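Local coordinates for glutamine synthetase (PDB 4BAX), which belongs to the glutamine synthetase family, pairing a beta-Grasp domain with a larger catalytic domain in an assembly of ten chains, at residues G151-E156 with E209-S214. Sequence-based numbering, arbitrary orientation.
Sequences GRDVVE and EDFEVS
Phe211 lays its ring against the first turn of the helix that begins at Arg152, and the backbone of Val154 meets it in a CH-pi contact: Val154 CA stands 4.1 Å from the centroid of the Phe211 ring, only 13° off its normal. Apolar packing adds to this. In Val154 a chi1 of -171° carries CG1 away from the backbone N and leaves CG2 on the N side, where it reaches CG of Phe211 at 3.7 Å, while the same methyl touches CG2 of Val213 at 3.8 Å. A single branch of one valine thus joins both hydrophobic residues of the turn.

The polar fringe is formed by Asp153, whose OD2 lies 3.5 Å from Phe211 CD2, with the carboxylate plane steeply inclined to the ring. Its other oxygen, OD1, turns back to accept a weak hydrogen bond from the N-H of Val154, 3.0 Å from Val154 N and bent to 132°. The carboxylate also lies close to a bound sodium ion. No hydrogen bond crosses between the two segments.

Backbone features mark both helix ends. Gly151 is the N-cap residue, and its O accepts from N of Val155. On the other segment Glu212, with positive phi, forms a Schellman motif after helix 190-210; it stands between Phe211 and Val213, the two residues that both touch Val154.

Glu209 forms a salt bridge to Arg152 of a neighbouring subunit, placing the contact near a subunit interface. Within the chain, Val154 and Val213 both rest on Phe119 of strand 110-121 and on Ala208, so the start of helix 152-164 and the end of helix 190-210 meet over the catalytic-domain sheet, where Ser214 begins strand 214-216 by pairing with Phe120.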
ATOM      1  N   GLY A 151     -12.484 -20.593   6.139  1.00 24.55           N
ATOM      2  CA  GLY A 151     -11.532 -21.587   6.618  1.00 24.83           C
ATOM      3  C   GLY A 151     -11.731 -23.029   6.190  1.00 24.97           C
ATOM      4  O   GLY A 151     -11.099 -23.912   6.759  1.00 24.72           O
ATOM      5  N   ARG A 152     -12.558 -23.273   5.178  1.00 26.04           N
ATOM      6  CA  ARG A 152     -12.844 -24.640   4.755  1.00 27.50           C
ATOM      7  C   ARG A 152     -11.606 -25.370   4.289  1.00 28.31           C
ATOM      8  O   ARG A 152     -11.503 -26.577   4.477  1.00 28.08           O
ATOM      9  CB  ARG A 152     -13.934 -24.704   3.681  1.00 27.96           C
ATOM     10  CG  ARG A 152     -14.796 -25.949   3.808  1.00 28.07           C
ATOM     11  CD  ARG A 152     -15.406 -26.367   2.481  1.00 27.62           C
ATOM     12  NE  ARG A 152     -16.607 -25.579   2.224  1.00 26.64           N
ATOM     13  CZ  ARG A 152     -17.795 -25.829   2.770  1.00 26.13           C
ATOM     14  NH1 ARG A 152     -17.965 -26.860   3.588  1.00 26.62           N
ATOM     15  NH2 ARG A 152     -18.833 -25.059   2.480  1.00 25.82           N
ATOM     16  N   ASP A 153     -10.675 -24.655   3.675  1.00 29.13           N
ATOM     17  CA  ASP A 153      -9.441 -25.300   3.251  1.00 30.66           C
ATOM     18  C   ASP A 153      -8.688 -25.877   4.478  1.00 30.49           C
ATOM     19  O   ASP A 153      -8.190 -27.005   4.419  1.00 31.04           O
ATOM     20  CB  ASP A 153      -8.567 -24.339   2.434  1.00 32.41           C
ATOM     21  CG  ASP A 153      -8.401 -22.980   3.108  1.00 33.77           C
ATOM     22  OD1 ASP A 153      -9.179 -22.662   4.043  1.00 34.09           O
ATOM     23  OD2 ASP A 153      -7.499 -22.222   2.685  1.00 34.32           O
ATOM     24  N   VAL A 154      -8.654 -25.133   5.593  1.00 29.87           N
ATOM     25  CA  VAL A 154      -8.031 -25.619   6.830  1.00 29.53           C
ATOM     26  C   VAL A 154      -8.794 -26.824   7.380  1.00 29.09           C
ATOM     27  O   VAL A 154      -8.203 -27.839   7.761  1.00 28.61           O
ATOM     28  CB  VAL A 154      -7.995 -24.523   7.946  1.00 15.57           C
ATOM     29  CG1 VAL A 154      -7.126 -25.015   9.121  1.00 15.28           C
ATOM     30  CG2 VAL A 154      -7.437 -23.190   7.456  1.00 15.40           C
ATOM     31  N   VAL A 155     -10.114 -26.705   7.399  1.00 28.81           N
ATOM     32  CA  VAL A 155     -10.964 -27.737   7.954  1.00 28.60           C
ATOM     33  C   VAL A 155     -10.803 -29.058   7.198  1.00 28.98           C
ATOM     34  O   VAL A 155     -10.703 -30.138   7.808  1.00 30.20           O
ATOM     35  CB  VAL A 155     -12.407 -27.298   7.918  1.00 28.69           C
ATOM     36  CG1 VAL A 155     -13.314 -28.453   8.330  1.00 28.64           C
ATOM     37  CG2 VAL A 155     -12.592 -26.065   8.812  1.00 28.66           C
ATOM     38  N   GLU A 156     -10.745 -28.973   5.872  1.00 27.60           N
ATOM     39  CA  GLU A 156     -10.563 -30.153   5.058  1.00 26.76           C
ATOM     40  C   GLU A 156      -9.211 -30.790   5.246  1.00 25.00           C
ATOM     41  O   GLU A 156      -9.125 -32.022   5.340  1.00 24.65           O
ATOM     42  CB  GLU A 156     -10.796 -29.853   3.585  1.00 28.57           C
ATOM     43  CG  GLU A 156     -12.226 -29.489   3.248  1.00 30.90           C
ATOM     44  CD  GLU A 156     -13.167 -30.710   3.125  1.00 32.97           C
ATOM     45  OE1 GLU A 156     -12.703 -31.859   2.889  1.00 33.63           O
ATOM     46  OE2 GLU A 156     -14.393 -30.507   3.238  1.00 33.62           O
ATOM     47  N   GLU A 209      -1.289 -23.936  11.031  1.00 29.71           N
ATOM     48  CA  GLU A 209      -0.033 -23.210  10.884  1.00 31.01           C
ATOM     49  C   GLU A 209       0.333 -23.017   9.418  1.00 32.02           C
ATOM     50  O   GLU A 209       0.818 -21.954   9.039  1.00 32.27           O
ATOM     51  CB  GLU A 209       1.108 -23.951  11.569  1.00 31.50           C
ATOM     52  CG  GLU A 209       1.061 -23.886  13.083  1.00 31.61           C
ATOM     53  CD  GLU A 209       2.127 -24.753  13.731  1.00 32.19           C
ATOM     54  OE1 GLU A 209       3.092 -25.138  13.043  1.00 32.21           O
ATOM     55  OE2 GLU A 209       1.997 -25.060  14.934  1.00 32.78           O
ATOM     56  N   ASP A 210       0.072 -24.029   8.597  1.00 32.98           N
ATOM     57  CA  ASP A 210       0.396 -23.974   7.170  1.00 33.60           C
ATOM     58  C   ASP A 210      -0.439 -22.966   6.395  1.00 33.15           C
ATOM     59  O   ASP A 210       0.030 -22.382   5.404  1.00 33.94           O
ATOM     60  CB  ASP A 210       0.299 -25.376   6.548  1.00 34.83           C
ATOM     61  CG  ASP A 210       1.354 -26.328   7.080  1.00 36.52           C
ATOM     62  OD1 ASP A 210       2.455 -25.855   7.445  1.00 37.08           O
ATOM     63  OD2 ASP A 210       1.083 -27.545   7.162  1.00 37.29           O
ATOM     64  N   PHE A 211      -1.651 -22.719   6.892  1.00 31.37           N
ATOM     65  CA  PHE A 211      -2.552 -21.761   6.281  1.00 29.42           C
ATOM     66  C   PHE A 211      -2.442 -20.380   6.913  1.00 29.28           C
ATOM     67  O   PHE A 211      -3.204 -19.480   6.568  1.00 28.88           O
ATOM     68  CB  PHE A 211      -3.985 -22.264   6.393  1.00 28.13           C
ATOM     69  CG  PHE A 211      -4.229 -23.547   5.652  1.00 27.45           C
ATOM     70  CD1 PHE A 211      -3.989 -24.776   6.272  1.00 27.14           C
ATOM     71  CD2 PHE A 211      -4.720 -23.543   4.349  1.00 26.75           C
ATOM     72  CE1 PHE A 211      -4.225 -25.979   5.599  1.00 26.72           C
ATOM     73  CE2 PHE A 211      -4.945 -24.739   3.673  1.00 26.63           C
ATOM     74  CZ  PHE A 211      -4.694 -25.963   4.300  1.00 26.61           C
ATOM     75  N   GLU A 212      -1.523 -20.225   7.860  1.00 30.01           N
ATOM     76  CA  GLU A 212      -1.316 -18.943   8.550  1.00 30.84           C
ATOM     77  C   GLU A 212      -2.542 -18.452   9.289  1.00 29.73           C
ATOM     78  O   GLU A 212      -2.769 -17.245   9.338  1.00 29.20           O
ATOM     79  CB  GLU A 212      -0.821 -17.857   7.603  1.00 32.60           C
ATOM     80  CG  GLU A 212       0.594 -17.998   7.156  1.00 35.09           C
ATOM     81  CD  GLU A 212       0.924 -16.996   6.069  1.00 37.39           C
ATOM     82  OE1 GLU A 212       0.008 -16.580   5.300  1.00 38.16           O
ATOM     83  OE2 GLU A 212       2.110 -16.610   5.996  1.00 38.17           O
ATOM     84  N   VAL A 213      -3.320 -19.364   9.873  1.00 29.15           N
ATOM     85  CA  VAL A 213      -4.458 -18.955  10.700  1.00 28.20           C
ATOM     86  C   VAL A 213      -4.356 -19.631  12.042  1.00 27.48           C
ATOM     87  O   VAL A 213      -3.528 -20.522  12.236  1.00 27.00           O
ATOM     88  CB  VAL A 213      -5.849 -19.259  10.050  1.00 38.58           C
ATOM     89  CG1 VAL A 213      -5.929 -18.713   8.618  1.00 38.72           C
ATOM     90  CG2 VAL A 213      -6.158 -20.758  10.095  1.00 38.63           C
ATOM     91  N   SER A 214      -5.228 -19.220  12.950  1.00 27.67           N
ATOM     92  CA  SER A 214      -5.222 -19.754  14.294  1.00 27.74           C
ATOM     93  C   SER A 214      -6.569 -20.368  14.616  1.00 27.94           C
ATOM     94  O   SER A 214      -7.605 -19.942  14.080  1.00 28.00           O
ATOM     95  CB  SER A 214      -4.928 -18.646  15.294  1.00 27.81           C
ATOM     96  OG  SER A 214      -3.573 -18.249  15.206  1.00 28.11           O
TER